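PDB 3NPD: putative secreted protein from Pseudomonas aeruginosa, which is of unknown function but is probably a secreted, quorum-sensing-regulated virulence factor belonging to a Pseudomonas-specific family. Local coordinates for residues M12-A17 and Y37-N42; E30-Q35 and L48-S53; L89-T94 and E105-G110. All blocks are in the same frame, centred on the assembly; numbering follows the deposited sequence. Where two conformers were deposited one is given.

In the fold
All three contacts gather on one mixed sheet. Interaction 1 lays helix 4-21 against strand 32-40; interaction 2 pairs the start of that same strand with strand 43-50, about 22 Å away between centres and on the opposite side of the chain's centre. Interaction 3, nearest the middle of the molecule, pairs strands 88-95 and 101-107. It touches interaction 2 directly, because strands 43-50 and 88-95 are parallel neighbours joined by probable hydrogen bonds from L48 N and V50 N to S92 O and T94 O, respectively. Along the chain the segments of interactions 1 and 2 alternate, and both contacts close before interaction 3 opens. Two hairpins thus make up most of the sheet, with the N-terminal helix packed on the first.

Interaction 1: M12-A17 and Y37-N42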
# COMPACT_ATOMS: atom_id res chain seq x y z
N MSE A 12 1.22 -12.25 -10.65
CA MSE A 12 2.05 -12.59 -9.48
C MSE A 12 1.68 -11.70 -8.29
O MSE A 12 1.55 -12.19 -7.16
CB MSE A 12 3.54 -12.46 -9.82
CG MSE A 12 3.95 -13.43 -10.96
SE MSE A 12 5.62 -13.03 -11.76
CE MSE A 12 6.75 -12.89 -10.18
N LEU A 13 1.52 -10.40 -8.54
CA LEU A 13 1.08 -9.47 -7.51
C LEU A 13 -0.34 -9.80 -6.99
O LEU A 13 -0.58 -9.68 -5.81
CB LEU A 13 1.14 -8.03 -8.00
CG LEU A 13 2.56 -7.50 -8.32
CD1 LEU A 13 2.44 -6.05 -8.87
CD2 LEU A 13 3.48 -7.59 -7.11
N GLU A 14 -1.24 -10.23 -7.87
CA GLU A 14 -2.59 -10.66 -7.48
C GLU A 14 -2.55 -11.85 -6.51
O GLU A 14 -3.33 -11.89 -5.56
CB GLU A 14 -3.45 -11.03 -8.71
CG GLU A 14 -4.03 -9.79 -9.36
CD GLU A 14 -4.78 -10.03 -10.64
OE1 GLU A 14 -5.05 -11.20 -10.99
OE2 GLU A 14 -5.10 -9.01 -11.30
N LYS A 15 -1.60 -12.78 -6.70
CA LYS A 15 -1.46 -13.90 -5.77
C LYS A 15 -1.11 -13.34 -4.39
O LYS A 15 -1.68 -13.77 -3.40
CB LYS A 15 -0.37 -14.94 -6.14
CG LYS A 15 -0.60 -15.71 -7.41
CD LYS A 15 0.25 -17.03 -7.38
N VAL A 16 -0.11 -12.44 -4.34
CA VAL A 16 0.26 -11.77 -3.07
C VAL A 16 -0.93 -11.00 -2.47
O VAL A 16 -1.17 -11.07 -1.28
CB VAL A 16 1.50 -10.87 -3.22
CG1 VAL A 16 1.81 -10.13 -1.93
CG2 VAL A 16 2.72 -11.76 -3.62
N ALA A 17 -1.63 -10.24 -3.29
CA ALA A 17 -2.83 -9.51 -2.84
C ALA A 17 -3.91 -10.41 -2.21
O ALA A 17 -4.38 -10.11 -1.12
CB ALA A 17 -3.40 -8.68 -3.96
N TYR A 37 -5.83 -5.76 -0.05
CA TYR A 37 -5.01 -5.44 -1.20
C TYR A 37 -5.68 -5.68 -2.52
O TYR A 37 -6.50 -6.60 -2.65
CB TYR A 37 -3.76 -6.33 -1.17
CG TYR A 37 -2.93 -6.13 0.06
CD1 TYR A 37 -3.29 -6.71 1.27
CD2 TYR A 37 -1.71 -5.41 0.00
CE1 TYR A 37 -2.51 -6.50 2.44
CE2 TYR A 37 -0.90 -5.25 1.13
CZ TYR A 37 -1.30 -5.78 2.35
OH TYR A 37 -0.52 -5.63 3.49
N THR A 38 -5.35 -4.84 -3.49
CA THR A 38 -5.72 -5.00 -4.90
C THR A 38 -4.48 -4.73 -5.75
O THR A 38 -3.44 -4.30 -5.23
CB THR A 38 -6.88 -4.09 -5.35
OG1 THR A 38 -6.46 -2.72 -5.32
CG2 THR A 38 -8.18 -4.29 -4.51
N VAL A 39 -4.59 -5.00 -7.04
CA VAL A 39 -3.49 -4.79 -7.97
C VAL A 39 -4.00 -3.95 -9.15
O VAL A 39 -5.11 -4.19 -9.69
CB VAL A 39 -2.93 -6.15 -8.47
CG1 VAL A 39 -1.88 -5.91 -9.57
CG2 VAL A 39 -2.31 -6.93 -7.29
N GLU A 40 -3.22 -2.95 -9.50
CA GLU A 40 -3.46 -2.12 -10.72
C GLU A 40 -2.13 -2.07 -11.43
O GLU A 40 -1.21 -1.39 -11.00
CB GLU A 40 -3.97 -0.74 -10.38
CG GLU A 40 -5.32 -0.72 -9.72
CD GLU A 40 -6.49 -1.13 -10.61
OE1 GLU A 40 -6.41 -1.03 -11.88
OE2 GLU A 40 -7.51 -1.53 -10.01
N GLY A 41 -2.02 -2.81 -12.52
CA GLY A 41 -0.77 -2.86 -13.28
C GLY A 41 0.36 -3.46 -12.45
O GLY A 41 0.22 -4.57 -11.91
N ASN A 42 1.42 -2.67 -12.28
CA ASN A 42 2.59 -3.07 -11.49
C ASN A 42 2.50 -2.64 -10.00
O ASN A 42 3.47 -2.82 -9.28
CB ASN A 42 3.92 -2.60 -12.12
CG ASN A 42 4.06 -1.09 -12.13
OD1 ASN A 42 3.09 -0.36 -11.89
ND2 ASN A 42 5.25 -0.62 -12.43
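V39 turns CG1 anti to its backbone N (chi1 173°), which leaves CG2 beside that N and facing helix 4-21, while L13 holds CD1 anti to CA (chi2 178°), which carries that methyl to the carbonyl of N42. This is helix-on-sheet packing: residues 12-17 of the N-terminal helix run almost antiparallel to strand 37-40, with 168° between the short axes. V39 CG2 is the central atom. It rests on the helix backbone at the L13-E14 peptide, with L13 C at 3.5 Å and E14 N just as near. Three helix side chains touch the valine. L13 CB lies 3.7 Å from V39 CG2, A17 CB meets the same methyl, and the aliphatic part of E14 crosses the valine at about a right angle, its CG 3.9 Å from V39 CB.

Two residues earlier in the strand, Y37 meets the helix through its root and not its ring: A17 CB and Y37 CB are 3.7 Å apart, and the ring end leads away from the helix. A bound 3-cyclohexyl-1-propylsulfonic acid, probably from the crystallisation liquor, lies near the Y37 side chain. The close approach at this end is also reflected in the backbones, A17 CA and Y37 CA being 4.9 Å apart.

Polar atoms at the borders are served from outside the two segments. E14 OE1 forms a salt bridge with K11, S21 OG is hydrogen-bonded to both A17 O and Y37 N, and S10 OG bonds G41 O. L13 and V16 also touch L82 of helix 77-83. At the turn following the strand, the end of L13 abuts a backbone carbonyl, CD1 standing 3.4 Å from N42 O.

Interaction 2: E30-Q35 and L48-S53. With SO4 (sulfate ion), chain B.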
# COMPACT_ATOMS: atom_id res chain seq x y z
N GLU A 30 -6.99 1.61 16.81
CA GLU A 30 -8.28 2.25 16.99
C GLU A 30 -8.71 3.16 15.81
O GLU A 30 -9.90 3.38 15.63
CB GLU A 30 -8.27 3.11 18.28
CG GLU A 30 -8.17 2.33 19.60
CD GLU A 30 -9.40 1.49 19.96
OE1 GLU A 30 -10.46 1.63 19.30
OE2 GLU A 30 -9.31 0.70 20.94
N ASP A 31 -7.73 3.70 15.09
CA ASP A 31 -7.98 4.67 14.01
C ASP A 31 -7.86 4.11 12.60
O ASP A 31 -8.45 4.70 11.70
CB ASP A 31 -7.05 5.85 14.12
CG ASP A 31 -7.26 6.66 15.38
OD1 ASP A 31 -8.43 6.94 15.73
OD2 ASP A 31 -6.23 7.04 15.94
N ILE A 32 -7.14 3.00 12.41
CA ILE A 32 -6.82 2.53 11.07
C ILE A 32 -7.32 1.10 10.86
O ILE A 32 -6.97 0.21 11.62
CB ILE A 32 -5.31 2.60 10.81
CG1 ILE A 32 -4.79 4.04 10.86
CG2 ILE A 32 -4.95 2.04 9.45
CD1 ILE A 32 -3.30 4.12 10.99
N LEU A 33 -8.09 0.91 9.78
CA LEU A 33 -8.50 -0.42 9.30
C LEU A 33 -7.66 -0.79 8.09
O LEU A 33 -7.57 -0.03 7.12
CB LEU A 33 -9.98 -0.52 8.88
CG LEU A 33 -11.14 -0.58 9.83
CD1 LEU A 33 -12.41 -0.69 8.99
CD2 LEU A 33 -10.99 -1.78 10.78
N ASP A 34 -7.04 -1.96 8.17
CA ASP A 34 -6.41 -2.57 7.01
C ASP A 34 -7.55 -3.22 6.17
O ASP A 34 -8.16 -4.22 6.58
CB ASP A 34 -5.38 -3.60 7.48
CG ASP A 34 -4.62 -4.26 6.33
OD1 ASP A 34 -4.94 -4.07 5.12
OD2 ASP A 34 -3.69 -5.02 6.67
N GLN A 35 -7.78 -2.69 4.98
CA GLN A 35 -8.87 -3.16 4.10
C GLN A 35 -8.41 -4.13 3.04
O GLN A 35 -9.20 -4.51 2.19
CB GLN A 35 -9.58 -1.98 3.45
CG GLN A 35 -10.07 -0.96 4.43
CD GLN A 35 -10.62 0.25 3.74
OE1 GLN A 35 -9.97 0.84 2.89
NE2 GLN A 35 -11.79 0.66 4.12
N LEU A 48 -6.27 1.29 3.17
CA LEU A 48 -6.53 1.46 4.58
C LEU A 48 -7.50 2.64 4.78
O LEU A 48 -7.45 3.62 4.00
CB LEU A 48 -5.25 1.67 5.35
CG LEU A 48 -4.20 0.53 5.28
CD1 LEU A 48 -3.10 0.91 4.27
CD2 LEU A 48 -3.66 0.18 6.68
N SER A 49 -8.39 2.52 5.77
CA SER A 49 -9.27 3.64 6.16
C SER A 49 -8.71 4.21 7.46
O SER A 49 -8.15 3.47 8.28
CB SER A 49 -10.74 3.27 6.34
OG SER A 49 -10.94 2.35 7.36
N VAL A 50 -8.92 5.50 7.64
CA VAL A 50 -8.36 6.26 8.77
C VAL A 50 -9.47 7.12 9.32
O VAL A 50 -10.11 7.85 8.57
CB VAL A 50 -7.21 7.21 8.36
CG1 VAL A 50 -6.53 7.79 9.62
CG2 VAL A 50 -6.22 6.49 7.57
N ARG A 51 -9.65 7.09 10.64
CA ARG A 51 -10.59 8.00 11.28
C ARG A 51 -10.13 9.46 11.19
O ARG A 51 -8.94 9.74 11.00
CB ARG A 51 -10.91 7.56 12.69
CG ARG A 51 -11.70 6.23 12.62
CD ARG A 51 -12.03 5.63 13.95
NE ARG A 51 -12.80 4.37 13.78
CZ ARG A 51 -14.14 4.25 13.74
NH1 ARG A 51 -14.92 5.33 13.88
NH2 ARG A 51 -14.70 3.04 13.59
N ALA A 52 -11.10 10.34 11.28
CA ALA A 52 -10.97 11.77 10.98
C ALA A 52 -9.83 12.45 11.71
O ALA A 52 -9.07 13.19 11.09
CB ALA A 52 -12.32 12.48 11.29
N SER A 53 -9.71 12.21 13.01
CA SER A 53 -8.66 12.89 13.79
C SER A 53 -7.26 12.45 13.39
O SER A 53 -6.38 13.30 13.21
CB SER A 53 -8.86 12.77 15.30
OG SER A 53 -9.94 13.60 15.70
S SO4 B . -14.41 9.29 12.60
O1 SO4 B . -13.82 9.13 11.26
O2 SO4 B . -13.51 9.81 13.65
O3 SO4 B . -15.54 10.21 12.51
O4 SO4 B . -14.85 7.96 13.08
O HOH W 1 -10.74 3.46 9.92
O HOH W 2 -8.86 3.07 1.49
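A β-hairpin of strands 32-40 and 43-50 is held here at its open end, where I32, L33 and D34 pair with V50, S49 and L48. L33 and S49 form the antiparallel hydrogen-bonded pair: L33 N gives to S49 O at 3.0 Å, and S49 N gives to L33 O. One step beyond I32 and V50, R51 N donates to D31 O at 2.9 Å. The same carbonyls, D31 O, S49 O and L33 O, also take CA-H...O contacts from V50, I32 and L48.

On the face carrying I32, D34, L48 and V50, the contact between I32 and L48 is apolar: I32 CG2 touches L48 CD2 at 3.6 Å, the two side chains crossing at a slant, while D34 on the same face hydrogen-bonds N46 through OD1. The other face is more polar. S49 holds OG between its backbone N and carbonyl carbon (chi1 63°), which sets it 3.4 Å from L33 CB. A water bonds S49 OG and donates to D31 O, bridging the two segments. The amide end of Q35 packs on S49, its NE2 3.6 Å from S49 CB.

R51 is the N-cap residue of helix 52-60, and its chain, extended from CG to NE, passes the E30 carbonyl with CD 3.5 Å from E30 O. Y96 makes a cation-pi contact with its guanidinium. A sulfate, probably from the crystallisation liquor and also bonded by K97, sits at the helix start, where the helix dipole would probably favour an anion. A52 N donates to its O1 at 3.0 Å, and R51 NH1 reaches its O4, near the guanidinium plane, at 2.7 Å.

Interaction 3: L89-T94 and E105-G110; sequences LTYSFT and ERFDAG
T90 and R106 lie side by side and point the same way, T90 OG1 3.4 Å from R106 CG. The arginine runs extended from CG to NE past the threonine, and chi4 (80°) turns the guanidinium so that one face lies toward T90 CG2, 4.1 Å from R106 NE. Q43 OE1 ties the pair together, hydrogen-bonded to both T90 OG1 and R106 NE.

On the other face of the sheet, the side chains of Y91 and F107 cross at about a right angle, meeting obliquely where Y91 CD2 is 4.1 Å from F107 CE1. Each ring also has a carbonyl of the partner strand at its edge, near the ring plane: E105 O beside Y91, and L89 O beside F107, 3.7 Å from CD1. Beneath these side chains the strands form an antiparallel β-hairpin, 88-95 with 101-107. L89 and F107 exchange two backbone hydrogen bonds, as do Y91 and E105. The bond from Y91 N to E105 O is nearly straight (172°) at 2.8 Å.

Helix 62-74 packs on this face over E105 and F107, and helix 77-83 on L89 and Y91: L69 touches E105 and F107, while R66 makes a salt bridge with E105 OE1 and a cation-pi contact with F107.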
# COMPACT_ATOMS: atom_id res chain seq x y z
N LEU A 89 4.89 -0.73 -4.50
CA LEU A 89 4.05 -0.87 -3.31
C LEU A 89 3.34 0.48 -3.13
O LEU A 89 3.98 1.50 -2.98
CB LEU A 89 4.85 -1.29 -2.06
CG LEU A 89 4.61 -2.72 -1.59
CD1 LEU A 89 3.12 -2.99 -1.17
CD2 LEU A 89 5.15 -3.66 -2.71
N THR A 90 2.02 0.45 -3.07
CA THR A 90 1.21 1.65 -2.92
C THR A 90 0.35 1.54 -1.66
O THR A 90 -0.34 0.53 -1.49
CB THR A 90 0.29 1.84 -4.12
OG1 THR A 90 1.12 2.00 -5.27
CG2 THR A 90 -0.66 3.09 -3.94
N TYR A 91 0.37 2.57 -0.83
CA TYR A 91 -0.52 2.69 0.32
C TYR A 91 -1.54 3.74 -0.02
O TYR A 91 -1.19 4.89 -0.27
CB TYR A 91 0.22 3.10 1.60
CG TYR A 91 1.00 1.97 2.07
CD1 TYR A 91 0.40 1.01 2.89
CD2 TYR A 91 2.28 1.74 1.60
CE1 TYR A 91 1.06 -0.13 3.27
CE2 TYR A 91 2.97 0.61 1.99
CZ TYR A 91 2.36 -0.33 2.84
OH TYR A 91 3.02 -1.46 3.26
N SER A 92 -2.82 3.35 0.00
CA SER A 92 -3.93 4.26 -0.24
C SER A 92 -4.76 4.36 1.01
O SER A 92 -5.49 3.43 1.39
CB SER A 92 -4.75 3.79 -1.46
OG SER A 92 -5.93 4.57 -1.61
N PHE A 93 -4.65 5.51 1.67
CA PHE A 93 -5.44 5.81 2.89
C PHE A 93 -6.58 6.72 2.52
O PHE A 93 -6.39 7.74 1.82
CB PHE A 93 -4.59 6.55 3.91
CG PHE A 93 -3.46 5.75 4.49
CD1 PHE A 93 -2.20 5.72 3.86
CD2 PHE A 93 -3.62 5.06 5.70
CE1 PHE A 93 -1.15 4.99 4.42
CE2 PHE A 93 -2.56 4.32 6.24
CZ PHE A 93 -1.35 4.29 5.60
N THR A 94 -7.78 6.36 2.97
CA THR A 94 -8.99 7.17 2.78
C THR A 94 -9.68 7.36 4.13
O THR A 94 -9.43 6.62 5.07
CB THR A 94 -9.90 6.50 1.74
OG1 THR A 94 -10.33 5.23 2.23
CG2 THR A 94 -9.16 6.37 0.37
N GLU A 105 0.80 6.88 -1.00
CA GLU A 105 2.28 6.84 -0.98
C GLU A 105 2.75 5.59 -1.75
O GLU A 105 2.37 4.46 -1.41
CB GLU A 105 2.80 6.79 0.47
CG GLU A 105 2.53 8.09 1.25
CD GLU A 105 3.11 9.37 0.60
OE1 GLU A 105 4.14 9.29 -0.10
OE2 GLU A 105 2.59 10.49 0.86
N ARG A 106 3.54 5.83 -2.80
CA ARG A 106 4.08 4.77 -3.65
C ARG A 106 5.57 4.63 -3.46
O ARG A 106 6.33 5.64 -3.36
CB ARG A 106 3.83 5.07 -5.11
CG ARG A 106 2.37 5.20 -5.41
CD ARG A 106 2.05 5.48 -6.89
NE ARG A 106 0.59 5.48 -7.03
CZ ARG A 106 -0.23 6.49 -6.72
NH1 ARG A 106 0.23 7.63 -6.25
NH2 ARG A 106 -1.55 6.34 -6.81
N PHE A 107 6.02 3.38 -3.54
CA PHE A 107 7.42 3.03 -3.37
C PHE A 107 7.86 2.05 -4.43
O PHE A 107 7.18 1.04 -4.64
CB PHE A 107 7.67 2.39 -1.99
CG PHE A 107 7.24 3.26 -0.84
CD1 PHE A 107 5.88 3.24 -0.38
CD2 PHE A 107 8.14 4.16 -0.26
CE1 PHE A 107 5.48 4.09 0.66
CE2 PHE A 107 7.70 5.03 0.80
CZ PHE A 107 6.39 4.99 1.24
N ASP A 108 9.03 2.29 -5.04
CA ASP A 108 9.66 1.33 -5.97
C ASP A 108 11.06 1.02 -5.47
O ASP A 108 11.46 1.50 -4.38
CB ASP A 108 9.58 1.77 -7.45
CG ASP A 108 10.42 3.03 -7.78
OD1 ASP A 108 11.14 3.58 -6.95
OD2 ASP A 108 10.31 3.47 -8.95
N ALA A 109 11.80 0.18 -6.19
CA ALA A 109 13.18 -0.13 -5.83
C ALA A 109 14.01 1.14 -5.58
O ALA A 109 14.74 1.20 -4.58
CB ALA A 109 13.88 -1.06 -6.90
N GLY A 110 13.85 2.14 -6.45
CA GLY A 110 14.50 3.45 -6.33
C GLY A 110 14.22 4.11 -4.99
O GLY A 110 15.17 4.62 -4.32